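PDB 5VQE: beta-glucoside phosphorylase BglX from Unidentified, which probably transfers the glucosyl group of beta-glucosides to phosphate, as a glycoside hydrolase family 3 enzyme that works as a phosphorylase. Local coordinates for residues R301-P306 with D325-L329. Residues are numbered along the deposited sequence; the frame is centred on the assembly and turned at random.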
loop_
_atom_site.group_PDB
_atom_site.type_symbol
_atom_site.label_atom_id
_atom_site.label_comp_id
_atom_site.label_asym_id
_atom_site.label_seq_id
_atom_site.Cartn_x
_atom_site.Cartn_y
_atom_site.Cartn_z
ATOM N N ARG A 301 -6.858 17.447 -18.984
ATOM C CA ARG A 301 -7.727 16.448 -18.373
ATOM C C ARG A 301 -8.857 16.025 -19.311
ATOM O O ARG A 301 -9.194 14.837 -19.380
ATOM C CB ARG A 301 -8.295 16.972 -17.063
ATOM C CG ARG A 301 -9.098 15.923 -16.324
ATOM C CD ARG A 301 -9.283 16.288 -14.860
ATOM N NE ARG A 301 -9.908 15.214 -14.080
ATOM C CZ ARG A 301 -9.248 14.235 -13.466
ATOM N NH1 ARG A 301 -7.923 14.156 -13.536
ATOM N NH2 ARG A 301 -9.921 13.322 -12.771
ATOM N N HIS A 302 -9.453 16.976 -20.044
ATOM C CA HIS A 302 -10.589 16.632 -20.896
ATOM C C HIS A 302 -10.196 15.603 -21.951
ATOM O O HIS A 302 -11.029 14.781 -22.350
ATOM C CB HIS A 302 -11.207 17.895 -21.523
ATOM C CG HIS A 302 -10.360 18.567 -22.558
ATOM N ND1 HIS A 302 -9.483 19.588 -22.255
ATOM C CD2 HIS A 302 -10.299 18.405 -23.902
ATOM C CE1 HIS A 302 -8.894 20.001 -23.363
ATOM N NE2 HIS A 302 -9.370 19.298 -24.375
ATOM N N GLU A 303 -8.939 15.613 -22.390
ATOM C CA GLU A 303 -8.433 14.582 -23.287
ATOM C C GLU A 303 -8.002 13.327 -22.535
ATOM O O GLU A 303 -8.146 12.216 -23.062
ATOM C CB GLU A 303 -7.231 15.105 -24.083
ATOM C CG GLU A 303 -7.525 16.256 -25.034
ATOM C CD GLU A 303 -6.249 16.949 -25.514
ATOM O OE1 GLU A 303 -5.142 16.405 -25.291
ATOM O OE2 GLU A 303 -6.355 18.045 -26.103
ATOM N N ALA A 304 -7.470 13.484 -21.317
ATOM C CA ALA A 304 -6.812 12.371 -20.633
ATOM C C ALA A 304 -7.802 11.276 -20.263
ATOM O O ALA A 304 -7.526 10.088 -20.456
ATOM C CB ALA A 304 -6.092 12.869 -19.383
ATOM N N LEU A 305 -8.953 11.653 -19.710
ATOM C CA LEU A 305 -9.866 10.651 -19.165
ATOM C C LEU A 305 -10.321 9.655 -20.222
ATOM O O LEU A 305 -10.163 8.442 -19.999
ATOM C CB LEU A 305 -11.037 11.355 -18.466
ATOM C CG LEU A 305 -10.614 12.251 -17.281
ATOM C CD1 LEU A 305 -11.792 12.962 -16.650
ATOM C CD2 LEU A 305 -9.874 11.470 -16.191
ATOM N N PRO A 306 -10.849 10.062 -21.380
ATOM C CA PRO A 306 -11.181 9.057 -22.399
ATOM C C PRO A 306 -9.957 8.390 -22.986
ATOM O O PRO A 306 -10.033 7.223 -23.384
ATOM C CB PRO A 306 -11.949 9.860 -23.453
ATOM C CG PRO A 306 -11.488 11.272 -23.271
ATOM C CD PRO A 306 -11.207 11.426 -21.812
ATOM N N ASP A 325 -15.633 15.712 -15.179
ATOM C CA ASP A 325 -15.013 14.466 -15.613
ATOM C C ASP A 325 -15.979 13.625 -16.434
ATOM O O ASP A 325 -15.599 13.063 -17.468
ATOM C CB ASP A 325 -14.511 13.685 -14.400
ATOM C CG ASP A 325 -13.265 14.301 -13.786
ATOM O OD1 ASP A 325 -12.751 15.305 -14.338
ATOM O OD2 ASP A 325 -12.796 13.770 -12.756
ATOM N N PHE A 326 -17.234 13.531 -15.998
ATOM C CA PHE A 326 -18.191 12.726 -16.746
ATOM C C PHE A 326 -18.497 13.364 -18.092
ATOM O O PHE A 326 -18.601 12.664 -19.105
ATOM C CB PHE A 326 -19.473 12.530 -15.941
ATOM C CG PHE A 326 -20.389 11.498 -16.524
ATOM C CD1 PHE A 326 -20.035 10.166 -16.506
ATOM C CD2 PHE A 326 -21.598 11.858 -17.101
ATOM C CE1 PHE A 326 -20.867 9.197 -17.047
ATOM C CE2 PHE A 326 -22.444 10.893 -17.641
ATOM C CZ PHE A 326 -22.077 9.564 -17.615
ATOM N N LYS A 327 -18.635 14.692 -18.120
ATOM C CA LYS A 327 -18.814 15.397 -19.382
ATOM C C LYS A 327 -17.639 15.155 -20.320
ATOM O O LYS A 327 -17.830 15.006 -21.532
ATOM C CB LYS A 327 -19.003 16.889 -19.112
ATOM C CG LYS A 327 -18.907 17.780 -20.334
ATOM C CD LYS A 327 -19.421 19.190 -20.006
ATOM C CE LYS A 327 -19.104 20.198 -21.109
ATOM N NZ LYS A 327 -19.381 21.601 -20.678
ATOM N N ALA A 328 -16.412 15.113 -19.784
ATOM C CA ALA A 328 -15.252 14.814 -20.622
ATOM C C ALA A 328 -15.363 13.430 -21.246
ATOM O O ALA A 328 -14.994 13.229 -22.411
ATOM C CB ALA A 328 -13.964 14.920 -19.806
ATOM N N LEU A 329 -15.857 12.455 -20.484
ATOM C CA LEU A 329 -16.045 11.120 -21.039
ATOM C C LEU A 329 -17.153 11.109 -22.085
ATOM O O LEU A 329 -17.016 10.472 -23.133
ATOM C CB LEU A 329 -16.354 10.127 -19.918
ATOM C CG LEU A 329 -15.189 9.766 -18.996
ATOM C CD1 LEU A 329 -15.730 8.973 -17.817
ATOM C CD2 LEU A 329 -14.127 8.984 -19.722
#
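Arg301 grips Asp325 side-on, in a salt bridge with one nitrogen to each carboxylate oxygen. Its NE bonds OD1 of Asp325 and its NH2 bonds Asp325 OD2, each at 2.9 Å. Both bonds are nearly straight. Both oxygens lie close to the guanidinium plane at its edge, but the carboxylate itself is turned 41° out of that plane. NE comes to OD1 on the syn side but tilted out of the carboxylate plane; NH2 comes to OD2 from above it. The arginine has CG anti to its own backbone nitrogen (chi1 -174°) and an extended chain that brings the guanidinium to the other helix.

Leu305 reaches both groups. Its CD2 covers one face of the guanidinium, 3.9 Å above the plane, and its CD1 touches OD1 of Asp325 at 3.4 Å. Further along, CB of Ala328 rests on the backbone of His302, and CD2 of Leu329 packs against Leu305 and Pro306.

Each charge has a second partner: Arg301 NH2 also donates to Thr290 OG1, and the backbone N of Leu320 bonds Asp325 OD2. Leu316, on a strand of the TIM-barrel-type domain, backs Leu305 and Leu329.

The contact thus joins helices 301-310 and 322-335. The paired bonds probably keep Asp325 ionised despite its burial.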